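Local coordinates for single-stranded DNA-binding protein (Thermotoga maritima, PDB 1Z9F), which probably binds single-stranded DNA as a homotetramer of OB-fold subunits, at residues 29-34 and 76-81; 41-46 and 67-72; 87-92 and 109-114. All blocks are in the same frame, centred on the assembly; numbering follows the deposited sequence.

Contact 2 (41-46 with 67-72) is the buried one of the three, an antiparallel strand pair near the middle of the subunit. Contact 3 (87-92 with 109-114) is equally central but only partly buried, with valines and an alanine inside and charged or polar side chains toward the outside. Contact 1 (29-34 with 76-81) sits farther out and sets a strand against the end of helix 71-80 by side-chain packing, whereas contacts 2 and 3 rest on backbone ladders. Strands 62-70 and 108-118 pair directly, joining contacts 2 and 3, while Leu81 of contact 1 packs on Phe43 of contact 2 and Val87 of contact 3.

Contact 1 of 3, residues 29-34 and 76-81; sequences PEERYT and FARTYL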
# COMPACT_ATOMS: atom_id res chain seq x y z
N PRO A 29 17.35 3.61 10.19
CA PRO A 29 16.49 4.75 9.95
C PRO A 29 17.25 6.07 9.79
O PRO A 29 18.34 6.25 10.36
CB PRO A 29 15.59 4.78 11.18
CG PRO A 29 16.32 4.04 12.22
CD PRO A 29 17.16 3.04 11.53
N GLU A 30 16.69 6.97 8.99
CA GLU A 30 17.26 8.30 8.78
C GLU A 30 16.42 9.32 9.54
O GLU A 30 15.26 9.52 9.19
CB GLU A 30 17.28 8.65 7.30
CG GLU A 30 18.31 7.87 6.50
CD GLU A 30 18.35 8.28 5.04
OE1 GLU A 30 17.28 8.37 4.40
OE2 GLU A 30 19.47 8.53 4.53
N GLU A 31 17.01 9.93 10.57
CA GLU A 31 16.38 11.06 11.27
C GLU A 31 16.67 12.33 10.49
O GLU A 31 17.79 12.56 10.03
CB GLU A 31 16.88 11.21 12.71
CG GLU A 31 16.24 12.36 13.53
CD GLU A 31 14.82 12.07 14.03
OE1 GLU A 31 13.93 11.78 13.20
OE2 GLU A 31 14.58 12.16 15.25
N ARG A 32 15.66 13.17 10.43
CA ARG A 32 15.48 14.10 9.34
C ARG A 32 14.41 15.05 9.88
O ARG A 32 13.22 14.86 9.70
CB ARG A 32 15.12 13.26 8.08
CG ARG A 32 14.06 13.74 7.09
CD ARG A 32 14.64 14.59 5.98
NE ARG A 32 13.56 15.31 5.29
CZ ARG A 32 13.71 16.37 4.50
NH1 ARG A 32 14.90 16.89 4.27
NH2 ARG A 32 12.64 16.93 3.95
N TYR A 33 14.85 16.06 10.63
CA TYR A 33 13.96 16.99 11.30
C TYR A 33 13.42 18.05 10.35
O TYR A 33 14.20 18.77 9.73
CB TYR A 33 14.71 17.74 12.41
CG TYR A 33 15.32 16.88 13.49
CD1 TYR A 33 14.52 16.25 14.43
CD2 TYR A 33 16.70 16.76 13.61
CE1 TYR A 33 15.07 15.47 15.44
CE2 TYR A 33 17.26 15.99 14.62
CZ TYR A 33 16.44 15.35 15.52
OH TYR A 33 17.00 14.59 16.52
N THR A 34 12.09 18.19 10.26
CA THR A 34 11.51 19.32 9.51
C THR A 34 11.59 20.63 10.29
O THR A 34 12.36 20.78 11.25
CB THR A 34 10.01 19.16 9.17
OG1 THR A 34 9.21 19.56 10.29
CG2 THR A 34 9.66 17.77 8.74
N PHE A 76 10.79 7.68 18.39
CA PHE A 76 10.88 6.27 18.76
C PHE A 76 11.64 5.48 17.69
O PHE A 76 12.47 4.64 18.01
CB PHE A 76 9.49 5.65 18.98
CG PHE A 76 9.46 4.15 18.80
CD1 PHE A 76 9.15 3.60 17.56
CD2 PHE A 76 9.78 3.31 19.85
CE1 PHE A 76 9.16 2.22 17.39
CE2 PHE A 76 9.77 1.93 19.68
CZ PHE A 76 9.46 1.39 18.45
N ALA A 77 11.34 5.77 16.42
CA ALA A 77 11.91 5.01 15.31
C ALA A 77 13.41 5.11 15.33
O ALA A 77 14.11 4.12 15.51
CB ALA A 77 11.35 5.48 13.96
N ARG A 78 13.90 6.33 15.17
CA ARG A 78 15.34 6.61 15.17
C ARG A 78 16.11 6.10 16.40
O ARG A 78 17.16 5.48 16.25
CB ARG A 78 15.58 8.09 15.00
CG ARG A 78 17.03 8.47 15.09
CD ARG A 78 17.85 7.94 13.89
NE ARG A 78 19.30 7.98 14.13
CZ ARG A 78 20.01 9.08 14.39
NH1 ARG A 78 19.43 10.27 14.47
NH2 ARG A 78 21.32 8.99 14.57
N THR A 79 15.59 6.31 17.61
CA THR A 79 16.32 5.91 18.82
C THR A 79 16.19 4.42 19.17
O THR A 79 16.89 3.94 20.06
CB THR A 79 16.02 6.80 20.08
OG1 THR A 79 14.81 6.40 20.74
CG2 THR A 79 15.93 8.28 19.73
N TYR A 80 15.30 3.69 18.50
CA TYR A 80 15.12 2.25 18.78
C TYR A 80 15.26 1.30 17.59
O TYR A 80 15.73 0.18 17.77
CB TYR A 80 13.79 2.01 19.50
CG TYR A 80 13.75 2.63 20.88
CD1 TYR A 80 14.32 1.98 21.97
CD2 TYR A 80 13.16 3.86 21.10
CE1 TYR A 80 14.30 2.54 23.23
CE2 TYR A 80 13.13 4.44 22.36
CZ TYR A 80 13.70 3.77 23.42
OH TYR A 80 13.68 4.36 24.68
N LEU A 81 14.89 1.73 16.38
CA LEU A 81 14.93 0.84 15.20
C LEU A 81 16.32 0.73 14.56
O LEU A 81 17.00 1.74 14.37
CB LEU A 81 13.94 1.30 14.11
CG LEU A 81 12.48 1.55 14.48
CD1 LEU A 81 11.65 1.75 13.22
CD2 LEU A 81 11.92 0.41 15.30
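Pro29 and Glu31 meet the end of helix 71-80 and the residue just beyond it through two separate patches, one at Leu81 and one at Arg78. The pyrrolidine ring of Pro29 turns its CG and CD toward the carbonyl of Leu81, and Pro29 CD comes within 3.1 Å of Leu81 O. Pro29 CG also lies 4.1 Å from Leu81 CB, the apolar part of this patch. The same Pro29 CG approaches Ala77 O at 4.0 Å, a carbonyl already engaged by the backbone N of Tyr80 and of Leu81 as the helix ends.

The side chains of Arg78 and Glu31 cross at a slant. Arg78 CG is anti to the backbone N (chi1 176°), and a bend at chi2 (68°) places CD 3.6 Å from Glu31 CB. Farther out, Arg78 NH1 lies 3.2 Å from the same Glu31 CB, which sits oblique to the guanidinium plane. This helix lies between strands 62-70 and 86-96 in the chain, the position of the helix in an OB fold, and here its C-terminal end rests against the strand 16-33. The opposite charges do not pair: Glu31 OE2 and Arg78 NH1 remain 5.3 Å apart, with the carboxylate and guanidinium planes turned 78° from each other. Glu31 instead has its CG anti to the backbone N and is bent at the next torsion, and its OE1 is hydrogen-bonded to OG1 of Thr41 on the neighbouring strand 39-48. A long-range attraction between the opposite charges is possible at this separation.

Thr41 also touches Pro29 and Arg78, so strand 39-48 borders both patches. Leu81, the first residue beyond the helix, packs on Phe43 of that strand and on Val116 and Phe118 of strand 108-118.

Contact 2 of 3, residues 41-46 and 67-72; sequences TTFTIA and IVTFGR
Thr41 and Phe43 pair with Thr69 and Ile67 through backbone hydrogen bonds on both sides of the non-hydrogen-bonded pair Thr42-Val68. Thr41 N gives a bond to Thr69 O, and Thr69 N returns one to Thr41 O; Phe43 N bonds Ile67 O at 2.9 Å. Ile67 N also donates to Phe43 O, though the modelled separation of 2.5 Å is too short to be taken at face value. A side chain adds to the ladder at Thr69. Its OG1, held between the backbone N and the carbonyl carbon (chi1 55°), donates to Thr41 O at 2.8 Å, with the donor tilted 33° from the carbonyl plane. Thr41 O is thus gripped by two donors of one residue. The hydroxyl of Thr41 bonds elsewhere, to Glu31 and to the carbonyl of Ala74.

Apolar contact gathers on the face bearing Phe43 and Ile67. Ile67 CB stands over the centre of the Phe43 ring, 3.8 Å from its centroid, a CH-pi contact, while Ile67 CG2 reaches Phe43 CZ at 3.6 Å. The other branch of Ile67 ends in CD1, 3.8 Å from Ile45 CD1, and Ile45 CG2 lies at the edge of the Phe43 ring, in its plane. On the face bearing Thr42 and Val68, those two side chains run abreast in one direction, with Thr42 CG2 and Val68 CG1 4.1 Å apart.

The pairing joins the second and third strands of the OB fold, their segment axes 156° apart, and Phe43, Ile45 and Ile67 contribute to its buried interior.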
# COMPACT_ATOMS: atom_id res chain seq x y z
N THR A 41 11.52 10.44 10.61
CA THR A 41 12.41 9.31 10.46
C THR A 41 11.82 8.43 9.36
O THR A 41 10.63 8.18 9.32
CB THR A 41 12.56 8.57 11.80
OG1 THR A 41 13.02 9.49 12.81
CG2 THR A 41 13.55 7.43 11.68
N THR A 42 12.68 8.03 8.43
CA THR A 42 12.29 7.19 7.36
C THR A 42 13.13 5.93 7.45
O THR A 42 14.23 5.94 8.01
CB THR A 42 12.46 7.86 5.98
OG1 THR A 42 13.85 8.13 5.72
CG2 THR A 42 11.65 9.14 5.92
N PHE A 43 12.56 4.85 6.92
CA PHE A 43 13.25 3.59 6.76
C PHE A 43 12.43 2.73 5.81
O PHE A 43 11.26 2.97 5.61
CB PHE A 43 13.46 2.87 8.10
CG PHE A 43 12.22 2.64 8.88
CD1 PHE A 43 11.70 3.64 9.70
CD2 PHE A 43 11.58 1.41 8.86
CE1 PHE A 43 10.55 3.42 10.46
CE2 PHE A 43 10.42 1.18 9.61
CZ PHE A 43 9.91 2.19 10.42
N THR A 44 13.09 1.77 5.19
CA THR A 44 12.47 0.92 4.22
C THR A 44 12.55 -0.47 4.79
O THR A 44 13.58 -0.86 5.37
CB THR A 44 13.15 0.98 2.81
OG1 THR A 44 14.17 -0.02 2.71
CG2 THR A 44 13.75 2.39 2.53
N ILE A 45 11.45 -1.20 4.66
CA ILE A 45 11.36 -2.56 5.16
C ILE A 45 11.30 -3.54 3.99
O ILE A 45 10.86 -3.19 2.88
CB ILE A 45 10.17 -2.75 6.13
CG1 ILE A 45 8.85 -2.28 5.49
CG2 ILE A 45 10.45 -2.00 7.44
CD1 ILE A 45 7.64 -2.61 6.32
N ALA A 46 11.79 -4.75 4.23
CA ALA A 46 11.70 -5.81 3.25
C ALA A 46 10.55 -6.67 3.68
O ALA A 46 10.60 -7.23 4.78
CB ALA A 46 12.98 -6.62 3.21
N ILE A 67 9.03 3.54 4.64
CA ILE A 67 8.22 3.94 5.81
C ILE A 67 8.61 5.36 6.31
O ILE A 67 9.78 5.65 6.54
CB ILE A 67 8.38 2.96 7.03
CG1 ILE A 67 8.28 1.47 6.62
CG2 ILE A 67 7.37 3.26 8.13
CD1 ILE A 67 7.10 1.12 5.80
N VAL A 68 7.61 6.21 6.50
CA VAL A 68 7.77 7.53 7.08
C VAL A 68 7.08 7.60 8.45
O VAL A 68 5.95 7.16 8.58
CB VAL A 68 7.16 8.64 6.18
CG1 VAL A 68 7.73 10.01 6.56
CG2 VAL A 68 7.45 8.36 4.74
N THR A 69 7.77 8.17 9.44
CA THR A 69 7.23 8.43 10.77
C THR A 69 7.42 9.91 11.15
O THR A 69 8.36 10.55 10.70
CB THR A 69 7.94 7.56 11.81
OG1 THR A 69 9.34 7.77 11.72
CG2 THR A 69 7.66 6.09 11.56
N PHE A 70 6.52 10.44 11.98
CA PHE A 70 6.53 11.84 12.42
C PHE A 70 6.38 11.93 13.93
O PHE A 70 5.79 11.05 14.55
CB PHE A 70 5.40 12.61 11.74
CG PHE A 70 5.57 12.74 10.27
CD1 PHE A 70 5.14 11.75 9.42
CD2 PHE A 70 6.19 13.86 9.72
CE1 PHE A 70 5.31 11.86 8.05
CE2 PHE A 70 6.36 13.98 8.34
CZ PHE A 70 5.91 12.97 7.51
N GLY A 71 6.91 13.00 14.52
CA GLY A 71 6.76 13.25 15.96
C GLY A 71 7.39 12.17 16.82
O GLY A 71 8.46 11.67 16.48
N ARG A 72 6.73 11.81 17.91
CA ARG A 72 7.27 10.83 18.87
C ARG A 72 7.58 9.48 18.24
O ARG A 72 8.48 8.76 18.70
CB ARG A 72 6.29 10.63 20.03

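Contact 3 of 3, residues 87-92 and 109-114; sequences VLVEGE and PEVVAN
The hairpin of strands 86-96 and 108-118, the last two strands of the OB fold, crosses here at a steep angle of 107° between the short segments, near the corner that strand 108-118 turns at Asn114. Glu92 and Val112 form a hydrogen-bonded antiparallel pair: Glu92 N donates to Val112 O at 2.8 Å, and Val112 N to Glu92 O at 3.0 Å. The next pair, Gly91 with Ala113, is non-hydrogen-bonded and close, their CA atoms 4.0 Å apart. Gly91, with no side chain, lets the backbones come this near, and its CA makes a CA-H...O contact with Val112 O. One step further, Asn114 N donates to Glu90 O.

On the inner side, Val89 CG1 meets two side chains at once: Val111 CG1 at 3.9 Å and Ala113 CB at 3.8 Å. All three side chains touch Ile67 of strand 62-70, so this end of the hairpin packs against that strand.

Polar side chains gather around Glu90, Glu92 and Asn114. Glu90 forms a salt bridge through OE2 with Lys18 of strand 16-33, and Glu92 one with Arg94. Asn114 places its CG between the backbone N and the carbonyl carbon (chi1 58°), and its amide lies across the end of Glu90, the amide and carboxylate planes 90° apart. Asn114 OD1 comes to 3.0 Å from Gly91 CA. It also lies 3.1 Å from Glu90 O, an unfavourable approach of two acceptors and no bond, while Asn114 ND2 points at Glu90 OE2 in a weak hydrogen bond of 3.5 Å.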
# COMPACT_ATOMS: atom_id res chain seq x y z
N VAL A 87 9.67 -5.47 12.12
CA VAL A 87 8.64 -4.57 12.64
C VAL A 87 7.26 -4.74 11.98
O VAL A 87 7.15 -5.17 10.83
CB VAL A 87 9.08 -3.09 12.56
CG1 VAL A 87 10.28 -2.85 13.48
CG2 VAL A 87 9.41 -2.66 11.13
N LEU A 88 6.23 -4.45 12.75
CA LEU A 88 4.90 -4.26 12.22
C LEU A 88 4.80 -2.80 11.90
O LEU A 88 5.22 -1.96 12.69
CB LEU A 88 3.83 -4.63 13.25
CG LEU A 88 2.42 -4.49 12.68
CD1 LEU A 88 1.61 -5.67 13.07
CD2 LEU A 88 1.70 -3.17 13.03
N VAL A 89 4.26 -2.48 10.74
CA VAL A 89 3.95 -1.11 10.40
C VAL A 89 2.49 -0.98 10.02
O VAL A 89 2.01 -1.68 9.15
CB VAL A 89 4.87 -0.59 9.28
CG1 VAL A 89 4.35 0.73 8.72
CG2 VAL A 89 6.31 -0.42 9.81
N GLU A 90 1.81 -0.07 10.69
CA GLU A 90 0.47 0.28 10.34
C GLU A 90 0.42 1.72 9.89
O GLU A 90 0.94 2.61 10.54
CB GLU A 90 -0.42 0.12 11.56
CG GLU A 90 -1.84 0.14 11.17
CD GLU A 90 -2.71 0.24 12.30
OE1 GLU A 90 -2.37 -0.36 13.33
OE2 GLU A 90 -3.75 0.89 12.18
N GLY A 91 -0.21 1.98 8.76
CA GLY A 91 -0.41 3.34 8.38
C GLY A 91 -1.17 3.50 7.10
O GLY A 91 -2.08 2.74 6.81
N GLU A 92 -0.79 4.53 6.33
CA GLU A 92 -1.47 4.82 5.08
C GLU A 92 -0.54 4.70 3.93
O GLU A 92 0.64 4.97 4.03
CB GLU A 92 -2.10 6.18 5.12
CG GLU A 92 -3.36 6.19 5.89
CD GLU A 92 -3.97 7.56 5.95
OE1 GLU A 92 -3.32 8.48 5.41
OE2 GLU A 92 -5.07 7.73 6.56
N PRO A 109 5.67 6.04 -3.75
CA PRO A 109 4.90 5.31 -2.74
C PRO A 109 5.57 5.29 -1.38
O PRO A 109 6.63 4.69 -1.25
CB PRO A 109 4.85 3.87 -3.31
CG PRO A 109 5.76 3.88 -4.53
CD PRO A 109 6.55 5.12 -4.50
N GLU A 110 4.97 5.93 -0.39
CA GLU A 110 5.47 5.85 0.99
C GLU A 110 4.36 5.44 1.93
O GLU A 110 3.21 5.83 1.72
CB GLU A 110 5.93 7.20 1.52
CG GLU A 110 6.86 7.98 0.66
CD GLU A 110 6.73 9.46 0.94
OE1 GLU A 110 6.06 9.78 1.97
OE2 GLU A 110 7.26 10.26 0.13
N VAL A 111 4.72 4.72 3.00
CA VAL A 111 3.79 4.45 4.09
C VAL A 111 3.98 5.48 5.19
O VAL A 111 5.04 5.52 5.84
CB VAL A 111 4.02 3.03 4.67
CG1 VAL A 111 3.01 2.71 5.70
CG2 VAL A 111 3.97 1.96 3.56
N VAL A 112 2.98 6.32 5.40
CA VAL A 112 2.96 7.19 6.57
C VAL A 112 2.41 6.31 7.69
O VAL A 112 1.21 5.98 7.73
CB VAL A 112 2.10 8.46 6.35
CG1 VAL A 112 2.11 9.32 7.58
CG2 VAL A 112 2.64 9.27 5.11
N ALA A 113 3.31 5.91 8.59
CA ALA A 113 2.99 4.99 9.64
C ALA A 113 2.32 5.72 10.77
O ALA A 113 2.74 6.83 11.16
CB ALA A 113 4.22 4.26 10.12
N ASN A 114 1.26 5.11 11.30
CA ASN A 114 0.72 5.58 12.55
C ASN A 114 1.19 4.70 13.69
O ASN A 114 1.12 5.09 14.81
CB ASN A 114 -0.81 5.74 12.49
CG ASN A 114 -1.54 4.47 12.13
OD1 ASN A 114 -1.72 4.15 10.93
ND2 ASN A 114 -2.05 3.76 13.15